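Local coordinates for protein lipoxygenase (PDB 5EK8) that probably catalyses, as a 9R-lipoxygenase with a non-heme iron, the insertion of molecular oxygen into polyunsaturated fatty acids, at residues 26-29 and 30-34; 213-216 and 217-220; 423-426 and 427-431; 468-471 and 472-476. All blocks are in the same frame, centred on the assembly; numbering follows the deposited sequence.

Contact 1. Residues 26-29 and 30-34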
loop_
_atom_site.group_PDB
_atom_site.type_symbol
_atom_site.label_atom_id
_atom_site.label_comp_id
_atom_site.label_asym_id
_atom_site.label_seq_id
_atom_site.Cartn_x
_atom_site.Cartn_y
_atom_site.Cartn_z
ATOM N N GLY A 26 -3.036 -20.537 -18.790
ATOM C CA GLY A 26 -2.596 -19.596 -17.784
ATOM C C GLY A 26 -2.955 -20.041 -16.384
ATOM O O GLY A 26 -2.116 -19.996 -15.486
ATOM N N ARG A 27 -4.196 -20.474 -16.195
ATOM C CA ARG A 27 -4.656 -20.860 -14.868
ATOM C C ARG A 27 -3.910 -22.081 -14.343
ATOM O O ARG A 27 -3.562 -22.134 -13.162
ATOM C CB ARG A 27 -6.166 -21.107 -14.872
ATOM C CG ARG A 27 -6.975 -19.815 -14.764
ATOM C CD ARG A 27 -8.422 -20.055 -14.375
ATOM N NE ARG A 27 -9.300 -20.058 -15.539
ATOM C CZ ARG A 27 -9.674 -18.963 -16.194
ATOM N NH1 ARG A 27 -9.239 -17.772 -15.798
ATOM N NH2 ARG A 27 -10.482 -19.062 -17.246
ATOM N N LYS A 28 -3.646 -23.050 -15.216
ATOM C CA LYS A 28 -2.849 -24.208 -14.825
ATOM C C LYS A 28 -1.454 -23.773 -14.363
ATOM O O LYS A 28 -0.992 -24.185 -13.293
ATOM C CB LYS A 28 -2.743 -25.215 -15.975
ATOM C CG LYS A 28 -1.907 -26.447 -15.645
ATOM C CD LYS A 28 -2.200 -27.589 -16.608
ATOM C CE LYS A 28 -1.368 -28.826 -16.294
ATOM N NZ LYS A 28 0.087 -28.615 -16.545
ATOM N N LEU A 29 -0.797 -22.929 -15.157
ATOM C CA LEU A 29 0.543 -22.471 -14.789
ATOM C C LEU A 29 0.556 -21.718 -13.466
ATOM O O LEU A 29 1.443 -21.925 -12.641
ATOM C CB LEU A 29 1.132 -21.590 -15.888
ATOM C CG LEU A 29 1.631 -22.359 -17.112
ATOM C CD1 LEU A 29 2.467 -21.451 -17.995
ATOM C CD2 LEU A 29 2.418 -23.601 -16.701
ATOM N N ILE A 30 -0.428 -20.845 -13.269
ATOM C CA ILE A 30 -0.542 -20.085 -12.031
ATOM C C ILE A 30 -0.718 -21.010 -10.835
ATOM O O ILE A 30 0.042 -20.945 -9.866
ATOM C CB ILE A 30 -1.726 -19.100 -12.078
ATOM C CG1 ILE A 30 -1.456 -17.985 -13.086
ATOM C CG2 ILE A 30 -1.980 -18.511 -10.705
ATOM C CD1 ILE A 30 -2.584 -16.982 -13.195
ATOM N N GLU A 31 -1.721 -21.878 -10.917
ATOM C CA GLU A 31 -2.038 -22.793 -9.829
ATOM C C GLU A 31 -0.854 -23.686 -9.472
ATOM O O GLU A 31 -0.590 -23.947 -8.293
ATOM C CB GLU A 31 -3.255 -23.647 -10.195
ATOM C CG GLU A 31 -4.567 -22.875 -10.208
ATOM C CD GLU A 31 -5.752 -23.722 -10.656
ATOM O OE1 GLU A 31 -5.618 -24.475 -11.646
ATOM O OE2 GLU A 31 -6.821 -23.634 -10.015
ATOM N N GLU A 32 -0.130 -24.147 -10.484
ATOM C CA GLU A 32 0.997 -25.025 -10.215
ATOM C C GLU A 32 2.154 -24.237 -9.618
ATOM O O GLU A 32 2.804 -24.711 -8.690
ATOM C CB GLU A 32 1.411 -25.774 -11.479
ATOM C CG GLU A 32 0.560 -27.022 -11.691
ATOM C CD GLU A 32 0.718 -27.647 -13.060
ATOM O OE1 GLU A 32 1.660 -27.268 -13.788
ATOM O OE2 GLU A 32 -0.110 -28.520 -13.402
ATOM N N LYS A 33 2.373 -23.022 -10.117
ATOM C CA LYS A 33 3.345 -22.103 -9.523
ATOM C C LYS A 33 3.081 -21.943 -8.035
ATOM O O LYS A 33 4.005 -21.936 -7.223
ATOM C CB LYS A 33 3.291 -20.739 -10.213
ATOM C CG LYS A 33 4.358 -19.750 -9.764
ATOM C CD LYS A 33 4.196 -18.438 -10.524
ATOM C CE LYS A 33 5.446 -17.569 -10.450
ATOM N NZ LYS A 33 5.418 -16.457 -11.449
ATOM N N ALA A 34 1.804 -21.819 -7.689
ATOM C CA ALA A 34 1.398 -21.734 -6.294
ATOM C C ALA A 34 1.675 -23.026 -5.534
ATOM O O ALA A 34 2.079 -22.990 -4.370
ATOM C CB ALA A 34 -0.070 -21.389 -6.201
#
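Ile30 gives its backbone N-H back to Gly26, with Ile30 N 2.9 Å from Gly26 O. This is one link of the alpha-helix 24-36. Its CG1 branch stands beside its own backbone N, chi1 -68°, and so lies close to the same carbonyl: Ile30 CG1 is 3.2 Å from Gly26 O. Glu31 repeats the backbone link to Arg27. Its side chain is extended beyond CG and keeps close to the Arg27 carbonyl, with Glu31 CG 3.2 Å from Arg27 O. The two charged ends do not meet, since Glu31 OE1 is 6.9 Å from Arg27 NE. Arg27 uses NH1 in a salt bridge with Asp22, just before the helix begins. Glu32 forms a salt bridge with Lys28 one turn back, the only one between the two segments. Lys28 NZ is 3.2 Å from Glu32 OE2 and 3.4 Å from Glu32 OE1, both weak as hydrogen bonds. The lysine chain runs out from the helix and bends only at its last torsion, chi4 -67°, which turns NZ onto the carboxylate. Lys28 CE also lies against Glu32 OE2, so the carboxylate meets both the ammonium and the methylene beside it. Both residues have solvent access, which would probably weaken the attraction. Lys33 donates its backbone N to Leu29 O at 2.9 Å, but its extended side chain runs off from Leu29. Ala34 carries the helix on with a bond to Ile30 O. On the inner side, helix 24-36 packs against helix 188-214: Ile30 on Phe192 and Tyr195, Arg27 on Phe192, and Ala34 on Val188.

Contact 2. Residues 213-216 and 217-220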
loop_
_atom_site.group_PDB
_atom_site.type_symbol
_atom_site.label_atom_id
_atom_site.label_comp_id
_atom_site.label_asym_id
_atom_site.label_seq_id
_atom_site.Cartn_x
_atom_site.Cartn_y
_atom_site.Cartn_z
ATOM N N THR A 213 -3.941 6.860 -32.695
ATOM C CA THR A 213 -2.834 7.002 -33.631
ATOM C C THR A 213 -3.343 7.335 -35.036
ATOM O O THR A 213 -2.683 8.049 -35.791
ATOM C CB THR A 213 -1.983 5.728 -33.683
ATOM O OG1 THR A 213 -2.754 4.665 -34.257
ATOM C CG2 THR A 213 -1.531 5.337 -32.283
ATOM N N LEU A 214 -4.522 6.819 -35.374
ATOM C CA LEU A 214 -5.131 7.077 -36.678
ATOM C C LEU A 214 -5.602 8.525 -36.783
ATOM O O LEU A 214 -5.625 9.112 -37.867
ATOM C CB LEU A 214 -6.305 6.123 -36.922
ATOM C CG LEU A 214 -6.041 4.630 -36.716
ATOM C CD1 LEU A 214 -7.276 3.810 -37.063
ATOM C CD2 LEU A 214 -4.844 4.173 -37.535
ATOM N N ASN A 215 -5.982 9.088 -35.640
ATOM C CA ASN A 215 -6.425 10.473 -35.547
ATOM C C ASN A 215 -6.202 10.986 -34.136
ATOM O O ASN A 215 -6.866 10.542 -33.200
ATOM C CB ASN A 215 -7.898 10.612 -35.929
ATOM C CG ASN A 215 -8.420 12.026 -35.732
ATOM O OD1 ASN A 215 -7.661 12.995 -35.791
ATOM N ND2 ASN A 215 -9.720 12.149 -35.489
ATOM N N PRO A 216 -5.264 11.930 -33.983
ATOM C CA PRO A 216 -4.819 12.426 -32.675
ATOM C C PRO A 216 -5.928 13.074 -31.846
ATOM O O PRO A 216 -5.728 13.312 -30.656
ATOM C CB PRO A 216 -3.750 13.460 -33.040
ATOM C CG PRO A 216 -3.287 13.062 -34.401
ATOM C CD PRO A 216 -4.506 12.540 -35.088
ATOM N N LYS A 217 -7.073 13.353 -32.461
ATOM C CA LYS A 217 -8.179 13.993 -31.755
ATOM C C LYS A 217 -9.294 12.995 -31.452
ATOM O O LYS A 217 -10.297 13.333 -30.823
ATOM C CB LYS A 217 -8.727 15.166 -32.572
ATOM C CG LYS A 217 -7.888 15.518 -33.791
ATOM C CD LYS A 217 -8.351 16.816 -34.439
ATOM C CE LYS A 217 -7.446 17.200 -35.602
ATOM N NZ LYS A 217 -6.020 17.299 -35.172
ATOM N N GLU A 218 -9.108 11.760 -31.901
ATOM C CA GLU A 218 -10.084 10.706 -31.665
ATOM C C GLU A 218 -9.449 9.599 -30.826
ATOM O O GLU A 218 -8.228 9.474 -30.804
ATOM C CB GLU A 218 -10.622 10.164 -32.998
ATOM C CG GLU A 218 -11.963 10.770 -33.401
ATOM C CD GLU A 218 -12.398 10.355 -34.788
ATOM O OE1 GLU A 218 -11.615 9.662 -35.468
ATOM O OE2 GLU A 218 -13.520 10.723 -35.199
ATOM N N PRO A 219 -10.269 8.807 -30.110
ATOM C CA PRO A 219 -11.734 8.886 -30.027
ATOM C C PRO A 219 -12.206 10.054 -29.170
ATOM O O PRO A 219 -11.436 10.571 -28.364
ATOM C CB PRO A 219 -12.120 7.549 -29.391
ATOM C CG PRO A 219 -10.940 7.179 -28.575
ATOM C CD PRO A 219 -9.735 7.686 -29.315
ATOM N N SER A 220 -13.454 10.468 -29.358
ATOM C CA SER A 220 -14.033 11.535 -28.556
ATOM C C SER A 220 -14.071 11.136 -27.089
ATOM O O SER A 220 -13.965 9.956 -26.756
ATOM C CB SER A 220 -15.445 11.868 -29.046
ATOM O OG SER A 220 -16.319 10.764 -28.876
#
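Asn215 and Glu218 hold the tight side of this turn by two bonds, one from the backbone and one between side chains. Glu218 N donates to Asn215 O at 2.9 Å. The side-chain bond runs the other way: Asn215 ND2 gives a nearly straight hydrogen bond to Glu218 OE1 at 3.1 Å. The acceptor lies in the amide plane, but OE1 is met from above the carboxylate plane. The two flat groups are accordingly turned 69° apart. Asn215 CG is trans to its backbone N, chi1 175°, which swings the amide over the turn. The amide is then used at both ends. Asn215 OD1 takes a weak hydrogen bond from Lys217 N at 3.4 Å, and it also touches Lys217 CG at 3.2 Å. Replacing Asn215 by an alanine would probably leave Lys217 N and the Glu218 carboxylate without these partners and let the glutamate side chain swing more freely. The other side is loose. Pro216, at the second position of the turn, is exposed and touches Lys217 N through CB. The Lys217 chain passes the amide at about a right angle and carries its ammonium out at the surface. Pro219 follows a cis peptide bond and packs back on His208 and Ala211 of helix 188-214. Ser220 then caps helix 221-227 through a hydrogen bond from Gln223 N to its OG. The whole is a type I beta turn from Asn215 to Glu218 overlaid by a weakly bonded Asx turn, used here as the link between two helices.

Contact 3. Residues 423-426 and 427-431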
loop_
_atom_site.group_PDB
_atom_site.type_symbol
_atom_site.label_atom_id
_atom_site.label_comp_id
_atom_site.label_asym_id
_atom_site.label_seq_id
_atom_site.Cartn_x
_atom_site.Cartn_y
_atom_site.Cartn_z
ATOM N N GLY A 423 8.696 15.871 -9.446
ATOM C CA GLY A 423 7.699 16.570 -8.653
ATOM C C GLY A 423 6.855 15.625 -7.817
ATOM O O GLY A 423 6.736 15.777 -6.594
ATOM N N PHE A 424 6.262 14.646 -8.489
ATOM C CA PHE A 424 5.446 13.629 -7.838
ATOM C C PHE A 424 6.226 12.912 -6.731
ATOM O O PHE A 424 5.752 12.750 -5.584
ATOM C CB PHE A 424 4.945 12.620 -8.878
ATOM C CG PHE A 424 4.282 11.421 -8.277
ATOM C CD1 PHE A 424 2.943 11.460 -7.929
ATOM C CD2 PHE A 424 5.005 10.264 -8.032
ATOM C CE1 PHE A 424 2.337 10.367 -7.359
ATOM C CE2 PHE A 424 4.407 9.175 -7.461
ATOM C CZ PHE A 424 3.069 9.220 -7.124
ATOM N N LEU A 425 7.430 12.480 -7.095
ATOM C CA LEU A 425 8.341 11.853 -6.150
ATOM C C LEU A 425 8.565 12.757 -4.951
ATOM O O LEU A 425 8.517 12.310 -3.810
ATOM C CB LEU A 425 9.679 11.532 -6.810
ATOM C CG LEU A 425 10.640 10.757 -5.910
ATOM C CD1 LEU A 425 10.044 9.395 -5.568
ATOM C CD2 LEU A 425 12.014 10.626 -6.576
ATOM N N GLN A 426 8.786 14.039 -5.217
ATOM C CA GLN A 426 9.052 14.984 -4.145
ATOM C C GLN A 426 7.867 15.090 -3.190
ATOM O O GLN A 426 8.062 15.198 -1.980
ATOM C CB GLN A 426 9.396 16.357 -4.702
ATOM C CG GLN A 426 9.710 17.383 -3.637
ATOM C CD GLN A 426 9.993 18.733 -4.239
ATOM O OE1 GLN A 426 10.728 18.840 -5.221
ATOM N NE2 GLN A 426 9.397 19.776 -3.669
ATOM N N MET A 427 6.647 15.047 -3.728
ATOM C CA MET A 427 5.464 15.013 -2.867
ATOM C C MET A 427 5.566 13.818 -1.934
ATOM O O MET A 427 5.389 13.931 -0.699
ATOM C CB MET A 427 4.171 14.926 -3.682
ATOM C CG MET A 427 3.857 16.143 -4.534
ATOM S SD MET A 427 2.307 15.955 -5.447
ATOM C CE MET A 427 1.118 15.974 -4.107
ATOM N N CYS A 428 5.886 12.675 -2.535
ATOM C CA CYS A 428 5.927 11.429 -1.778
ATOM C C CYS A 428 6.963 11.438 -0.661
ATOM O O CYS A 428 6.633 11.174 0.498
ATOM C CB CYS A 428 6.188 10.260 -2.719
ATOM S SG CYS A 428 4.824 9.962 -3.854
ATOM N N THR A 429 8.211 11.738 -1.015
ATOM C CA THR A 429 9.303 11.795 -0.046
ATOM C C THR A 429 9.013 12.816 1.048
ATOM O O THR A 429 9.239 12.545 2.236
ATOM C CB THR A 429 10.657 12.138 -0.717
ATOM O OG1 THR A 429 10.553 13.378 -1.431
ATOM C CG2 THR A 429 11.080 11.036 -1.674
ATOM N N GLU A 430 8.506 13.982 0.641
ATOM C CA GLU A 430 8.091 15.010 1.594
ATOM C C GLU A 430 7.174 14.449 2.675
ATOM O O GLU A 430 7.497 14.528 3.863
ATOM C CB GLU A 430 7.389 16.172 0.886
ATOM C CG GLU A 430 8.323 17.277 0.425
ATOM C CD GLU A 430 7.624 18.316 -0.433
ATOM O OE1 GLU A 430 6.377 18.300 -0.492
ATOM O OE2 GLU A 430 8.320 19.150 -1.053
ATOM N N VAL A 431 6.037 13.873 2.287
ATOM C CA VAL A 431 5.100 13.454 3.335
ATOM C C VAL A 431 5.540 12.184 4.083
ATOM O O VAL A 431 5.276 12.052 5.280
ATOM C CB VAL A 431 3.679 13.247 2.784
ATOM C CG1 VAL A 431 3.074 14.588 2.416
ATOM C CG2 VAL A 431 3.686 12.301 1.590
#
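Helix 421-432 packs beside the helix that carries iron ligands His359 and His364, and Phe424 and Cys428 meet one turn apart on it. The side chain of Phe424 is about 8 Å from the side chain of His359. The side chain of Phe424 is about 11 Å from the bound iron(II) ion. Cys428 SG sits over one face of the Phe424 ring, displaced toward its rim. It is 4.0 Å from the ring centroid, and the nearest ring atom is Phe424 CE2, 3.7 Å from Cys428 SG. The ring swings out on the far side from its backbone N, chi1 171°, while SG stands beside the backbone N of Cys428, chi1 -67°. These settings bring sulfur and ring together as a sulfur-aromatic contact, spaced i to i+4 along an alpha-helix. The same spacing joins Gln426 and Glu430. Gln426 NE2 donates to Glu430 OE2 at 2.9 Å. The acceptor is close to the amide plane, but the carboxylate is met from above its own plane, and the two planes are 59° apart. The buried Glu430 carboxylate also has a weak bond from Asn281 ND2. Gln426 NE2 gives a further bond to Asn281 O, so this pair ties the helix to the loop with Asn281. In the backbone, Gln426 O is gripped twice from one face, by Glu430 N at 2.9 Å and Thr429 OG1 at 3.1 Å. Met427 heads off to Phe352 and Ile357 of helix 337-377. Cys428 touches Tyr360 of that helix, and Phe424 touches Ala356.

Contact 4. Residues 468-471 and 472-476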
loop_
_atom_site.group_PDB
_atom_site.type_symbol
_atom_site.label_atom_id
_atom_site.label_comp_id
_atom_site.label_asym_id
_atom_site.label_seq_id
_atom_site.Cartn_x
_atom_site.Cartn_y
_atom_site.Cartn_z
ATOM N N ASP A 468 -6.263 -4.739 22.354
ATOM C CA ASP A 468 -6.256 -4.981 23.796
ATOM C C ASP A 468 -6.501 -6.457 24.102
ATOM O O ASP A 468 -5.743 -7.088 24.848
ATOM C CB ASP A 468 -7.311 -4.120 24.496
ATOM C CG ASP A 468 -6.857 -2.690 24.700
ATOM O OD1 ASP A 468 -5.641 -2.465 24.854
ATOM O OD2 ASP A 468 -7.718 -1.788 24.719
ATOM N N ALA A 469 -7.558 -7.006 23.507
ATOM C CA ALA A 469 -7.917 -8.406 23.714
ATOM C C ALA A 469 -6.782 -9.350 23.330
ATOM O O ALA A 469 -6.378 -10.207 24.120
ATOM C CB ALA A 469 -9.165 -8.744 22.929
ATOM N N PHE A 470 -6.269 -9.177 22.117
ATOM C CA PHE A 470 -5.202 -10.025 21.595
ATOM C C PHE A 470 -3.982 -9.997 22.501
ATOM O O PHE A 470 -3.453 -11.045 22.878
ATOM C CB PHE A 470 -4.814 -9.587 20.182
ATOM C CG PHE A 470 -3.816 -10.492 19.514
ATOM C CD1 PHE A 470 -2.452 -10.286 19.672
ATOM C CD2 PHE A 470 -4.243 -11.540 18.715
ATOM C CE1 PHE A 470 -1.536 -11.114 19.056
ATOM C CE2 PHE A 470 -3.334 -12.374 18.093
ATOM C CZ PHE A 470 -1.978 -12.163 18.263
ATOM N N PHE A 471 -3.541 -8.790 22.843
ATOM C CA PHE A 471 -2.387 -8.616 23.714
ATOM C C PHE A 471 -2.603 -9.305 25.051
ATOM O O PHE A 471 -1.685 -9.917 25.596
ATOM C CB PHE A 471 -2.092 -7.131 23.929
ATOM C CG PHE A 471 -1.142 -6.552 22.923
ATOM C CD1 PHE A 471 0.144 -6.195 23.291
ATOM C CD2 PHE A 471 -1.531 -6.374 21.604
ATOM C CE1 PHE A 471 1.022 -5.663 22.366
ATOM C CE2 PHE A 471 -0.658 -5.845 20.674
ATOM C CZ PHE A 471 0.619 -5.487 21.055
ATOM N N ALA A 472 -3.820 -9.203 25.577
ATOM C CA ALA A 472 -4.144 -9.854 26.841
ATOM C C ALA A 472 -4.023 -11.374 26.725
ATOM O O ALA A 472 -3.415 -12.025 27.577
ATOM C CB ALA A 472 -5.544 -9.467 27.297
ATOM N N LYS A 473 -4.592 -11.928 25.657
ATOM C CA LYS A 473 -4.622 -13.378 25.463
ATOM C C LYS A 473 -3.229 -13.996 25.323
ATOM O O LYS A 473 -2.938 -15.026 25.933
ATOM C CB LYS A 473 -5.469 -13.728 24.232
ATOM C CG LYS A 473 -5.329 -15.173 23.780
ATOM C CD LYS A 473 -6.192 -15.474 22.564
ATOM C CE LYS A 473 -7.670 -15.440 22.914
ATOM N NZ LYS A 473 -8.521 -15.872 21.767
ATOM N N HIS A 474 -2.373 -13.370 24.522
ATOM C CA HIS A 474 -1.054 -13.926 24.231
ATOM C C HIS A 474 0.067 -13.230 24.998
ATOM O O HIS A 474 1.216 -13.243 24.561
ATOM C CB HIS A 474 -0.760 -13.842 22.731
ATOM C CG HIS A 474 -1.855 -14.384 21.867
ATOM N ND1 HIS A 474 -1.946 -15.717 21.529
ATOM C CD2 HIS A 474 -2.900 -13.770 21.262
ATOM C CE1 HIS A 474 -3.003 -15.902 20.758
ATOM N NE2 HIS A 474 -3.599 -14.737 20.581
ATOM N N GLN A 475 -0.270 -12.630 26.138
ATOM C CA GLN A 475 0.680 -11.832 26.914
ATOM C C GLN A 475 1.990 -12.563 27.210
ATOM O O GLN A 475 3.080 -12.029 26.977
ATOM C CB GLN A 475 0.038 -11.382 28.228
ATOM C CG GLN A 475 1.022 -10.801 29.232
ATOM C CD GLN A 475 1.028 -11.563 30.544
ATOM O OE1 GLN A 475 -0.015 -12.031 31.007
ATOM N NE2 GLN A 475 2.207 -11.698 31.147
ATOM N N GLN A 476 1.876 -13.790 27.710
ATOM C CA GLN A 476 3.048 -14.568 28.084
ATOM C C GLN A 476 3.955 -14.827 26.884
ATOM O O GLN A 476 5.172 -14.651 26.964
ATOM C CB GLN A 476 2.630 -15.893 28.722
ATOM C CG GLN A 476 3.766 -16.617 29.420
ATOM C CD GLN A 476 4.514 -15.725 30.400
ATOM O OE1 GLN A 476 3.918 -14.914 31.113
ATOM N NE2 GLN A 476 5.833 -15.863 30.427
#
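Phe470 carries CG opposite its backbone N, chi1 -174°, whereas His474 keeps CG beside its own N, chi1 -50°. With these settings the two rings meet one turn apart. His474 CD2 lies over the centre of one Phe470 face, and His474 NE2 is 3.4 Å from Phe470 CE2. The centroids are 4.3 Å apart and the planes are inclined by 42°, an oblique aromatic pair. The imidazole edge also reaches the backbone: His474 CD2 is 3.2 Å from Phe470 O, near the plane of the imidazole. That oxygen takes the hydrogen bond from His474 N at 3.0 Å. Lys473 CG lies over one face of the imidazole, while the CD2-NE2 edge of His474 leans on the Phe470 ring. An alanine in place of Phe470 would probably take away the ring face on which His474 CD2 and NE2 rest, leave a gap next to Ile383 and Met386, and let the His474 ring turn more freely. Phe471 points to another side and packs on Ile552 and Leu555 of helix 549-574. Two salt bridges reach outward, from Asp468 to Lys556 and from Lys473 to Glu640. Backbone bonds from Ala472 N to Asp468 O and from Lys473 N to Ala469 O keep the helix regular. Gln475 N no longer bonds to Phe471 O, although the two atoms are 3.1 Å apart. His474 is the first residue after helix 451-473 to leave helical backbone angles, and is also the N-cap position of helix 475-480: a helix-to-helix junction with one residue between, its histidine leaning on the phenylalanine one turn back.

How the contacts relate
All four contacts are local and lie in series along the chain; none nests in or crosses another, and none closes a long loop. Contact 1 is within helix 24-36, near the N terminus, and faces helix 188-214. Contact 2 turns the chain at the far end of that same helix and leads into helix 221-227. Contact 1 packs near the start of helix 188-214 and contact 2 follows its end; their centres are about 39 Å apart. Contact 3 lies on helix 421-432, beside the iron-bearing helix 337-377. Contact 4 marks the end of helix 451-473, next in the chain, about 61 Å from contact 2 between centres, across the centre of the chain.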